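Local coordinates for uncharacterized protein (Bacteroides vulgatus, PDB 4FMR) that is of unknown function but probably binds DNA, pairing an HU/IHF-like DNA-binding domain with an immunoglobulin-like domain, at residues Ile37-Met42 and Val49-Met54; Gly136-Thr141 and Ser147-Arg152; Ile190-Asn193 and Leu198-Leu201. All blocks are in the same frame, centred on the assembly; numbering follows the deposited sequence.

Contact 1 (Ile37-Met42 and Val49-Met54); sequences IILDRM and VRRETM
L39 packs on one face of the R51 guanidinium, its CB offset toward the rim; the closest pair is L39 CB and R51 NH2 at 3.6 Å. The two side chains cross at about a right angle. R51 reaches over because its CG stands anti to the backbone N (chi1 -161°) and the chain runs extended from CG to NE. Its far end meets D40 side-on. NE and NH2 both grip one carboxylate oxygen: R51 NE to D40 OD1 is 2.9 Å, and R51 NH2 to D40 OD1 is 3.0 Å. OD1 lies close to the guanidinium plane, but the carboxylate is turned 49° against it. This salt bridge sits at the outer edge of the contact. With an alanine at R51, the D40 carboxylate would probably lose its charged mate and L39 the cover on one side. Deeper in, the contact is apolar. L39 CD2 packs on M54 CB at 3.7 Å. M42 and M54 are selenomethionines, and M42 CE touches M54 SE at 3.6 Å. The contact joins helix 35-45 to the start of helix 51-70, where R50 is the N-cap residue. These consecutive helices form a helical hairpin in the HU/IHF-like domain. G57 of the second subunit packs on both M42 and M54, consistent with the dimers of that family. I38 touches I33 of strand 32-33.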
ATOM      1  N   ILE B  37       0.182  -9.325 -20.155  1.00 33.24           N
ATOM      2  CA  ILE B  37      -0.484  -8.216 -20.858  1.00 34.14           C
ATOM      3  C   ILE B  37       0.428  -6.952 -20.835  1.00 35.74           C
ATOM      4  O   ILE B  37       0.574  -6.277 -21.864  1.00 34.67           O
ATOM      5  CB  ILE B  37      -1.895  -7.961 -20.243  1.00 37.65           C
ATOM      6  CG1 ILE B  37      -2.814  -9.196 -20.495  1.00 38.51           C
ATOM      7  CG2 ILE B  37      -2.539  -6.691 -20.819  1.00 37.79           C
ATOM      8  CD1 ILE B  37      -3.850  -9.471 -19.341  1.00 53.70           C
ATOM      9  N   ILE B  38       1.061  -6.673 -19.671  1.00 31.05           N
ATOM     10  CA  ILE B  38       2.001  -5.563 -19.489  1.00 29.07           C
ATOM     11  C   ILE B  38       3.086  -5.671 -20.543  1.00 32.36           C
ATOM     12  O   ILE B  38       3.314  -4.710 -21.250  1.00 33.64           O
ATOM     13  CB  ILE B  38       2.585  -5.519 -18.046  1.00 30.48           C
ATOM     14  CG1 ILE B  38       1.499  -5.137 -17.030  1.00 28.30           C
ATOM     15  CG2 ILE B  38       3.812  -4.566 -17.955  1.00 31.36           C
ATOM     16  CD1 ILE B  38       1.856  -5.385 -15.587  1.00 31.14           C
ATOM     17  N   LEU B  39       3.708  -6.839 -20.686  1.00 30.52           N
ATOM     18  CA  LEU B  39       4.767  -7.083 -21.676  1.00 31.81           C
ATOM     19  C   LEU B  39       4.262  -6.890 -23.103  1.00 36.14           C
ATOM     20  O   LEU B  39       4.969  -6.308 -23.919  1.00 37.18           O
ATOM     21  CB  LEU B  39       5.342  -8.505 -21.507  1.00 32.32           C
ATOM     22  CG  LEU B  39       6.347  -8.664 -20.355  1.00 36.77           C
ATOM     23  CD1 LEU B  39       6.597 -10.135 -20.046  1.00 36.21           C
ATOM     24  CD2 LEU B  39       7.646  -7.926 -20.654  1.00 38.55           C
ATOM     25  N   ASP B  40       3.052  -7.370 -23.405  1.00 32.51           N
ATOM     26  CA  ASP B  40       2.438  -7.186 -24.718  1.00 32.66           C
ATOM     27  C   ASP B  40       2.192  -5.700 -25.013  1.00 35.02           C
ATOM     28  O   ASP B  40       2.397  -5.280 -26.141  1.00 33.91           O
ATOM     29  CB  ASP B  40       1.108  -7.953 -24.816  1.00 34.16           C
ATOM     30  CG  ASP B  40       1.203  -9.464 -24.740  1.00 41.34           C
ATOM     31  OD1 ASP B  40       2.337  -9.999 -24.845  1.00 40.60           O
ATOM     32  OD2 ASP B  40       0.154 -10.110 -24.496  1.00 44.99           O
ATOM     33  N   ARG B  41       1.765  -4.912 -24.000  1.00 31.06           N
ATOM     34  CA  ARG B  41       1.485  -3.485 -24.192  1.00 30.99           C
ATOM     35  C   ARG B  41       2.792  -2.666 -24.343  1.00 35.28           C
ATOM     36  O   ARG B  41       2.804  -1.651 -25.067  1.00 35.98           O
ATOM     37  CB  ARG B  41       0.615  -2.935 -23.060  1.00 28.39           C
ATOM     38  CG  ARG B  41      -0.831  -3.404 -23.140  1.00 27.81           C
ATOM     39  CD  ARG B  41      -1.634  -2.824 -22.011  1.00 37.71           C
ATOM     40  NE  ARG B  41      -2.999  -3.353 -21.965  1.00 39.68           N
ATOM     41  CZ  ARG B  41      -3.911  -2.978 -21.077  1.00 41.24           C
ATOM     42  NH1 ARG B  41      -3.615  -2.070 -20.158  1.00 30.95           N
ATOM     43  NH2 ARG B  41      -5.131  -3.499 -21.107  1.00 31.98           N
HETATM   44  N   MSE B  42       3.886  -3.141 -23.732  1.00 30.15           N
HETATM   45  CA  MSE B  42       5.200  -2.494 -23.823  1.00 29.85           C
HETATM   46  C   MSE B  42       5.726  -2.589 -25.254  1.00 38.82           C
HETATM   47  O   MSE B  42       6.164  -1.589 -25.829  1.00 40.03           O
HETATM   48  CB  MSE B  42       6.186  -3.140 -22.841  1.00 29.77           C
HETATM   49  CG  MSE B  42       5.955  -2.744 -21.397  1.00 33.58           C
HETATM   50 SE   MSE B  42       6.999  -3.864 -20.184  0.75 37.73          SE
HETATM   51  CE  MSE B  42       8.835  -3.120 -20.615  1.00 33.53           C
ATOM     52  N   VAL B  49      11.789  -2.614 -28.838  1.00 43.34           N
ATOM     53  CA  VAL B  49      12.183  -3.545 -27.771  1.00 42.60           C
ATOM     54  C   VAL B  49      11.848  -4.999 -28.161  1.00 47.24           C
ATOM     55  O   VAL B  49      10.854  -5.259 -28.850  1.00 47.48           O
ATOM     56  CB  VAL B  49      11.568  -3.198 -26.362  1.00 45.52           C
ATOM     57  CG1 VAL B  49      11.952  -1.790 -25.897  1.00 45.18           C
ATOM     58  CG2 VAL B  49      10.047  -3.403 -26.299  1.00 44.54           C
ATOM     59  N   ARG B  50      12.684  -5.937 -27.692  1.00 43.68           N
ATOM     60  CA  ARG B  50      12.495  -7.380 -27.845  1.00 43.48           C
ATOM     61  C   ARG B  50      11.760  -7.868 -26.586  1.00 44.32           C
ATOM     62  O   ARG B  50      12.206  -7.589 -25.472  1.00 41.84           O
ATOM     63  CB  ARG B  50      13.854  -8.090 -28.067  1.00 45.40           C
ATOM     64  CG  ARG B  50      13.761  -9.610 -28.207  1.00 52.90           C
ATOM     65  CD  ARG B  50      15.095 -10.256 -28.555  1.00 62.81           C
ATOM     66  NE  ARG B  50      14.961 -11.712 -28.659  1.00 75.48           N
ATOM     67  CZ  ARG B  50      14.570 -12.361 -29.754  1.00 94.34           C
ATOM     68  NH1 ARG B  50      14.280 -11.692 -30.868  1.00 73.14           N
ATOM     69  NH2 ARG B  50      14.458 -13.683 -29.743  1.00 90.23           N
ATOM     70  N   ARG B  51      10.606  -8.532 -26.760  1.00 40.38           N
ATOM     71  CA  ARG B  51       9.743  -8.988 -25.664  1.00 37.44           C
ATOM     72  C   ARG B  51      10.481  -9.909 -24.658  1.00 40.12           C
ATOM     73  O   ARG B  51      10.270  -9.771 -23.456  1.00 38.10           O
ATOM     74  CB  ARG B  51       8.519  -9.717 -26.228  1.00 34.54           C
ATOM     75  CG  ARG B  51       7.395  -9.783 -25.206  1.00 37.00           C
ATOM     76  CD  ARG B  51       6.290 -10.687 -25.683  1.00 35.19           C
ATOM     77  NE  ARG B  51       5.163 -10.736 -24.745  1.00 36.28           N
ATOM     78  CZ  ARG B  51       5.107 -11.513 -23.668  1.00 44.57           C
ATOM     79  NH1 ARG B  51       6.142 -12.266 -23.331  1.00 38.57           N
ATOM     80  NH2 ARG B  51       4.022 -11.523 -22.904  1.00 36.89           N
ATOM     81  N   GLU B  52      11.333 -10.828 -25.149  1.00 39.12           N
ATOM     82  CA  GLU B  52      12.111 -11.767 -24.327  1.00 39.58           C
ATOM     83  C   GLU B  52      13.106 -11.013 -23.430  1.00 43.48           C
ATOM     84  O   GLU B  52      13.327 -11.431 -22.292  1.00 42.75           O
ATOM     85  CB  GLU B  52      12.870 -12.788 -25.206  1.00 42.39           C
ATOM     86  CG  GLU B  52      11.991 -13.742 -26.009  1.00 59.64           C
ATOM     87  CD  GLU B  52      11.232 -13.225 -27.227  1.00 84.00           C
ATOM     88  OE1 GLU B  52      11.466 -12.070 -27.661  1.00 57.15           O
ATOM     89  OE2 GLU B  52      10.391 -13.995 -27.747  1.00 84.30           O
ATOM     90  N   THR B  53      13.701  -9.910 -23.947  1.00 39.70           N
ATOM     91  CA  THR B  53      14.650  -9.072 -23.212  1.00 39.09           C
ATOM     92  C   THR B  53      13.901  -8.308 -22.117  1.00 42.75           C
ATOM     93  O   THR B  53      14.416  -8.163 -21.000  1.00 43.72           O
ATOM     94  CB  THR B  53      15.409  -8.126 -24.178  1.00 39.55           C
ATOM     95  OG1 THR B  53      16.061  -8.940 -25.147  1.00 48.15           O
ATOM     96  CG2 THR B  53      16.472  -7.275 -23.467  1.00 33.99           C
HETATM   97  N   MSE B  54      12.680  -7.836 -22.439  1.00 36.97           N
HETATM   98  CA  MSE B  54      11.833  -7.112 -21.503  1.00 34.80           C
HETATM   99  C   MSE B  54      11.372  -8.027 -20.383  1.00 40.31           C
HETATM  100  O   MSE B  54      11.374  -7.601 -19.239  1.00 40.04           O
HETATM  101  CB  MSE B  54      10.633  -6.506 -22.240  1.00 36.85           C
HETATM  102  CG  MSE B  54      11.010  -5.448 -23.291  1.00 42.87           C
HETATM  103 SE   MSE B  54      11.842  -3.859 -22.509  0.75 48.58          SE
HETATM  104  CE  MSE B  54      13.751  -4.407 -22.467  1.00 45.91           C
TER

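Contact 2 (Gly136-Thr141 and Ser147-Arg152)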
ATOM      1  N   GLY B 136     -15.434  -3.562   0.460  1.00 37.31           N
ATOM      2  CA  GLY B 136     -14.928  -4.766   1.087  1.00 35.74           C
ATOM      3  C   GLY B 136     -13.883  -4.480   2.140  1.00 38.84           C
ATOM      4  O   GLY B 136     -13.274  -3.409   2.135  1.00 39.13           O
ATOM      5  N   GLN B 137     -13.652  -5.438   3.050  1.00 33.97           N
ATOM      6  CA  GLN B 137     -12.622  -5.266   4.066  1.00 33.29           C
ATOM      7  C   GLN B 137     -11.968  -6.609   4.445  1.00 33.96           C
ATOM      8  O   GLN B 137     -12.661  -7.563   4.812  1.00 33.08           O
ATOM      9  CB  GLN B 137     -13.159  -4.556   5.334  1.00 35.53           C
ATOM     10  CG  GLN B 137     -12.013  -4.067   6.238  1.00 47.38           C
ATOM     11  CD  GLN B 137     -12.458  -3.546   7.573  1.00 80.67           C
ATOM     12  OE1 GLN B 137     -13.245  -4.176   8.303  1.00 78.47           O
ATOM     13  NE2 GLN B 137     -11.895  -2.410   7.949  1.00 78.49           N
ATOM     14  N   ASP B 138     -10.628  -6.640   4.401  1.00 30.00           N
ATOM     15  CA  ASP B 138      -9.834  -7.794   4.783  1.00 30.99           C
ATOM     16  C   ASP B 138      -9.589  -7.735   6.274  1.00 38.64           C
ATOM     17  O   ASP B 138      -9.177  -6.684   6.764  1.00 39.32           O
ATOM     18  CB  ASP B 138      -8.512  -7.847   4.003  1.00 32.49           C
ATOM     19  CG  ASP B 138      -7.809  -9.178   4.188  1.00 42.53           C
ATOM     20  OD1 ASP B 138      -8.408 -10.212   3.855  1.00 49.49           O
ATOM     21  OD2 ASP B 138      -6.697  -9.191   4.738  1.00 43.32           O
ATOM     22  N   ALA B 139      -9.854  -8.843   7.003  1.00 35.93           N
ATOM     23  CA  ALA B 139      -9.727  -8.881   8.461  1.00 36.18           C
ATOM     24  C   ALA B 139      -8.274  -8.830   8.910  1.00 41.34           C
ATOM     25  O   ALA B 139      -7.959  -8.147   9.875  1.00 40.76           O
ATOM     26  CB  ALA B 139     -10.400 -10.127   9.019  1.00 36.51           C
ATOM     27  N   THR B 140      -7.394  -9.514   8.189  1.00 41.04           N
ATOM     28  CA  THR B 140      -5.974  -9.636   8.510  1.00 41.02           C
ATOM     29  C   THR B 140      -5.234  -8.330   8.306  1.00 45.50           C
ATOM     30  O   THR B 140      -4.503  -7.945   9.210  1.00 47.10           O
ATOM     31  CB  THR B 140      -5.361 -10.753   7.674  1.00 44.54           C
ATOM     32  OG1 THR B 140      -6.074 -11.932   7.996  1.00 49.68           O
ATOM     33  CG2 THR B 140      -3.888 -10.978   7.964  1.00 41.32           C
ATOM     34  N   THR B 141      -5.386  -7.665   7.144  1.00 41.19           N
ATOM     35  CA  THR B 141      -4.622  -6.446   6.833  1.00 40.22           C
ATOM     36  C   THR B 141      -5.428  -5.170   7.097  1.00 45.44           C
ATOM     37  O   THR B 141      -4.836  -4.091   7.162  1.00 46.09           O
ATOM     38  CB  THR B 141      -4.164  -6.462   5.352  1.00 41.03           C
ATOM     39  OG1 THR B 141      -5.310  -6.338   4.517  1.00 45.45           O
ATOM     40  CG2 THR B 141      -3.368  -7.730   4.966  1.00 32.34           C
ATOM     41  N   SER B 147      -8.245  -6.182  -1.735  1.00 32.72           N
ATOM     42  CA  SER B 147      -7.161  -7.136  -1.581  1.00 32.29           C
ATOM     43  C   SER B 147      -7.550  -7.981  -0.361  1.00 36.94           C
ATOM     44  O   SER B 147      -8.181  -7.458   0.561  1.00 34.94           O
ATOM     45  CB  SER B 147      -5.806  -6.448  -1.433  1.00 35.80           C
ATOM     46  OG  SER B 147      -5.765  -5.718  -0.220  1.00 42.57           O
ATOM     47  N   ALA B 148      -7.260  -9.282  -0.387  1.00 34.66           N
ATOM     48  CA  ALA B 148      -7.702 -10.192   0.660  1.00 35.57           C
ATOM     49  C   ALA B 148      -6.660 -11.268   0.962  1.00 36.84           C
ATOM     50  O   ALA B 148      -5.744 -11.487   0.175  1.00 35.57           O
ATOM     51  CB  ALA B 148      -9.014 -10.844   0.236  1.00 36.79           C
ATOM     52  N   THR B 149      -6.810 -11.922   2.106  1.00 33.96           N
ATOM     53  CA  THR B 149      -5.906 -12.978   2.575  1.00 33.77           C
ATOM     54  C   THR B 149      -6.618 -14.353   2.536  1.00 36.37           C
ATOM     55  O   THR B 149      -7.654 -14.518   3.174  1.00 36.14           O
ATOM     56  CB  THR B 149      -5.411 -12.646   4.007  1.00 31.36           C
ATOM     57  OG1 THR B 149      -4.919 -11.296   4.061  1.00 34.73           O
ATOM     58  CG2 THR B 149      -4.325 -13.598   4.475  1.00 25.05           C
ATOM     59  N   ALA B 150      -6.047 -15.324   1.802  1.00 32.04           N
ATOM     60  CA  ALA B 150      -6.543 -16.711   1.726  1.00 31.98           C
ATOM     61  C   ALA B 150      -6.495 -17.349   3.104  1.00 34.86           C
ATOM     62  O   ALA B 150      -5.576 -17.074   3.856  1.00 33.27           O
ATOM     63  CB  ALA B 150      -5.706 -17.528   0.741  1.00 32.08           C
ATOM     64  N   GLY B 151      -7.508 -18.140   3.439  1.00 33.29           N
ATOM     65  CA  GLY B 151      -7.613 -18.796   4.741  1.00 33.41           C
ATOM     66  C   GLY B 151      -8.046 -17.868   5.852  1.00 38.07           C
ATOM     67  O   GLY B 151      -8.021 -18.264   7.018  1.00 40.45           O
ATOM     68  N   ARG B 152      -8.429 -16.622   5.512  1.00 33.58           N
ATOM     69  CA  ARG B 152      -8.813 -15.615   6.495  0.50 33.14           C
ATOM     70  C   ARG B 152     -10.147 -14.964   6.107  1.00 36.50           C
ATOM     71  O   ARG B 152     -10.687 -15.244   5.037  1.00 36.31           O
ATOM     72  CB  ARG B 152      -7.690 -14.566   6.650  0.50 33.05           C
ATOM     73  CG  ARG B 152      -6.418 -15.090   7.350  0.50 38.75           C
ATOM     74  CD  ARG B 152      -6.638 -15.401   8.830  0.50 42.22           C
ATOM     75  NE  ARG B 152      -5.435 -15.911   9.494  0.50 44.92           N
ATOM     76  CZ  ARG B 152      -4.512 -15.145  10.070  0.50 55.71           C
ATOM     77  NH1 ARG B 152      -4.629 -13.822  10.052  0.50 40.80           N
ATOM     78  NH2 ARG B 152      -3.452 -15.695  10.650  0.50 42.68           N
TER
HETATM   79  O   HOH W   1      -4.921  -7.047   1.962  1.00 43.72           O
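An Asx motif at the end of strand 132-138 organises this contact in the immunoglobulin-like domain. The carboxylate of D138 accepts from the backbone N of T141, three residues on, and also ties down strand 147-149, at the edge of the other sheet. D138 CG stands anti to the backbone N (chi1 -169°), which carries the carboxylate across to A148 and T149. There each oxygen takes its own bond from T149. T149 N donates to D138 OD1 at 2.9 Å, coming from above the carboxylate plane. T149 OG1 donates to D138 OD2 at 2.8 Å on the syn side. T141 N reaches D138 OD2 at 3.1 Å on the anti side, from the opposite face of the plane. The D138 CB also touches the carbonyl of S147. Further out, in one of two modelled conformers of R152, its NH1 donates to T140 OG1 at 3.1 Å, somewhat tilted from the guanidinium plane. A water links T141 OG1 and S147 OG, and S147 OG is also bonded to D145. Chain 149-152 forms a type II turn, with a backbone bond from R152 N to T149 O. F154 of strand 153-159 packs on D138 and A148. The buried carboxylate is thus met by three donors, two of them backbone amides. Such a set would probably stabilise its negative charge and fix its rotation, holding residues 139-141, after strand 132-138, against the end of strand 147-149.

Contact 3 (Ile190-Asn193 and Leu198-Leu201); sequences IVLN and LIIL
This is an antiparallel beta hairpin contact at the edge of a four-stranded sheet, where strand 190-193 is the outermost strand and strand 197-201 lies next to it. The N-to-C directions of the two short strands differ by 179°. A register shift interrupts the pairing: V191 and L192 both face I199. The carbonyl of I199 takes both amides, V191 N to I199 O at 2.8 Å and, weakly, L192 N to I199 O at 3.3 Å. Beyond the shift I199 N returns a bond to L192 O at 3.0 Å. On one face L192 and I199 pack obliquely, L192 CD2 against I199 CD1 at 3.7 Å. The leucine CG is anti to its N (chi1 -174°), and this brings its CD2 branch against the end of I199. The other face carries I190 beside I200, with I190 CG1 and I200 CG2 4.2 Å apart. It also carries N193 next to L198, the two side chains lying alongside and pointing the same way. N193 OD1 accepts from V163 N, which joins the hairpin to a neighbouring loop. L198 and I200 also pack on V215 and L213 of strand 209-217, in the second sheet. The irregularity is a classic beta bulge, here in an edge hairpin of an immunoglobulin-like sandwich.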
ATOM      1  N   ILE B 190     -20.002 -18.810   5.235  1.00 39.67           N
ATOM      2  CA  ILE B 190     -20.688 -17.524   5.208  1.00 40.27           C
ATOM      3  C   ILE B 190     -21.017 -17.335   6.693  1.00 44.54           C
ATOM      4  O   ILE B 190     -21.848 -18.072   7.212  1.00 43.94           O
ATOM      5  CB  ILE B 190     -21.903 -17.420   4.241  1.00 44.92           C
ATOM      6  CG1 ILE B 190     -21.486 -17.689   2.759  1.00 45.18           C
ATOM      7  CG2 ILE B 190     -22.592 -16.037   4.412  1.00 44.68           C
ATOM      8  CD1 ILE B 190     -22.673 -18.006   1.798  1.00 53.05           C
ATOM      9  N   VAL B 191     -20.244 -16.496   7.403  1.00 40.96           N
ATOM     10  CA  VAL B 191     -20.338 -16.316   8.858  1.00 41.27           C
ATOM     11  C   VAL B 191     -21.429 -15.289   9.243  1.00 44.46           C
ATOM     12  O   VAL B 191     -22.095 -15.464  10.258  1.00 44.91           O
ATOM     13  CB  VAL B 191     -18.946 -15.894   9.385  1.00 44.63           C
ATOM     14  CG1 VAL B 191     -18.944 -15.744  10.902  1.00 44.98           C
ATOM     15  CG2 VAL B 191     -17.908 -16.905   8.948  1.00 43.75           C
ATOM     16  N   LEU B 192     -21.550 -14.204   8.469  1.00 41.27           N
ATOM     17  CA  LEU B 192     -22.552 -13.157   8.656  1.00 40.76           C
ATOM     18  C   LEU B 192     -23.244 -12.991   7.327  1.00 42.42           C
ATOM     19  O   LEU B 192     -22.573 -12.786   6.311  1.00 40.51           O
ATOM     20  CB  LEU B 192     -21.943 -11.827   9.198  1.00 40.13           C
ATOM     21  CG  LEU B 192     -22.971 -10.711   9.565  1.00 45.35           C
ATOM     22  CD1 LEU B 192     -23.972 -11.181  10.621  1.00 45.84           C
ATOM     23  CD2 LEU B 192     -22.286  -9.454  10.028  1.00 46.35           C
ATOM     24  N   ASN B 193     -24.568 -13.189   7.317  1.00 40.00           N
ATOM     25  CA  ASN B 193     -25.386 -13.182   6.103  1.00 40.91           C
ATOM     26  C   ASN B 193     -26.483 -12.086   6.142  1.00 47.47           C
ATOM     27  O   ASN B 193     -27.675 -12.385   6.118  1.00 51.01           O
ATOM     28  CB  ASN B 193     -26.024 -14.579   5.921  1.00 40.88           C
ATOM     29  CG  ASN B 193     -26.510 -14.850   4.516  1.00 49.49           C
ATOM     30  OD1 ASN B 193     -26.121 -14.169   3.578  1.00 38.58           O
ATOM     31  ND2 ASN B 193     -27.368 -15.859   4.334  1.00 38.12           N
ATOM     32  N   LEU B 198     -21.838  -9.029   4.204  1.00 38.58           N
ATOM     33  CA  LEU B 198     -21.480 -10.443   4.276  1.00 37.19           C
ATOM     34  C   LEU B 198     -20.101 -10.602   4.860  1.00 39.35           C
ATOM     35  O   LEU B 198     -19.173  -9.928   4.407  1.00 38.30           O
ATOM     36  CB  LEU B 198     -21.505 -11.169   2.906  1.00 36.24           C
ATOM     37  CG  LEU B 198     -22.774 -11.229   2.090  1.00 41.31           C
ATOM     38  CD1 LEU B 198     -22.495 -11.920   0.744  1.00 40.07           C
ATOM     39  CD2 LEU B 198     -23.903 -11.917   2.849  1.00 43.33           C
ATOM     40  N   ILE B 199     -19.943 -11.541   5.798  1.00 34.80           N
ATOM     41  CA  ILE B 199     -18.641 -11.929   6.321  1.00 33.05           C
ATOM     42  C   ILE B 199     -18.405 -13.360   5.858  1.00 36.29           C
ATOM     43  O   ILE B 199     -19.227 -14.254   6.103  1.00 37.38           O
ATOM     44  CB  ILE B 199     -18.428 -11.743   7.847  1.00 36.49           C
ATOM     45  CG1 ILE B 199     -18.691 -10.261   8.242  1.00 37.16           C
ATOM     46  CG2 ILE B 199     -16.976 -12.170   8.226  1.00 35.12           C
ATOM     47  CD1 ILE B 199     -18.639  -9.934   9.725  1.00 42.93           C
ATOM     48  N   ILE B 200     -17.309 -13.567   5.140  1.00 32.50           N
ATOM     49  CA  ILE B 200     -16.991 -14.900   4.642  1.00 33.64           C
ATOM     50  C   ILE B 200     -15.626 -15.308   5.143  1.00 36.86           C
ATOM     51  O   ILE B 200     -14.832 -14.459   5.519  1.00 35.87           O
ATOM     52  CB  ILE B 200     -17.080 -15.005   3.059  1.00 36.83           C
ATOM     53  CG1 ILE B 200     -16.049 -14.087   2.353  1.00 36.99           C
ATOM     54  CG2 ILE B 200     -18.515 -14.750   2.562  1.00 37.75           C
ATOM     55  CD1 ILE B 200     -15.809 -14.303   0.853  1.00 47.34           C
ATOM     56  N   LEU B 201     -15.368 -16.619   5.159  1.00 34.58           N
ATOM     57  CA  LEU B 201     -14.052 -17.207   5.419  1.00 32.65           C
ATOM     58  C   LEU B 201     -13.522 -17.671   4.092  1.00 36.33           C
ATOM     59  O   LEU B 201     -14.184 -18.455   3.439  1.00 36.40           O
ATOM     60  CB  LEU B 201     -14.078 -18.366   6.449  1.00 32.05           C
ATOM     61  CG  LEU B 201     -12.667 -18.962   6.783  1.00 33.96           C
ATOM     62  CD1 LEU B 201     -11.736 -17.917   7.379  1.00 31.24           C
ATOM     63  CD2 LEU B 201     -12.772 -20.102   7.772  1.00 33.53           C
TER

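How the contacts relate
From the N terminus the chain first closes contact 1, where a short connection brings helix 51-70 back onto helix 35-45 in the DNA-binding domain. Contact 2 follows in the immunoglobulin-like domain, closing the loop between strands 132-138 and 147-149. Contact 3 closes the hairpin of strands 190-193 and 197-201. The three are in series, so none nests in or crosses another. Contact 1 stands apart, its centre about 32 Å from that of contact 2 and about 41 Å from that of contact 3. Contacts 2 and 3 touch: L201 CD1 packs on R152 C at 3.6 Å. Both reach the four-stranded sheet, and contact 2 also ties it to the five-stranded one.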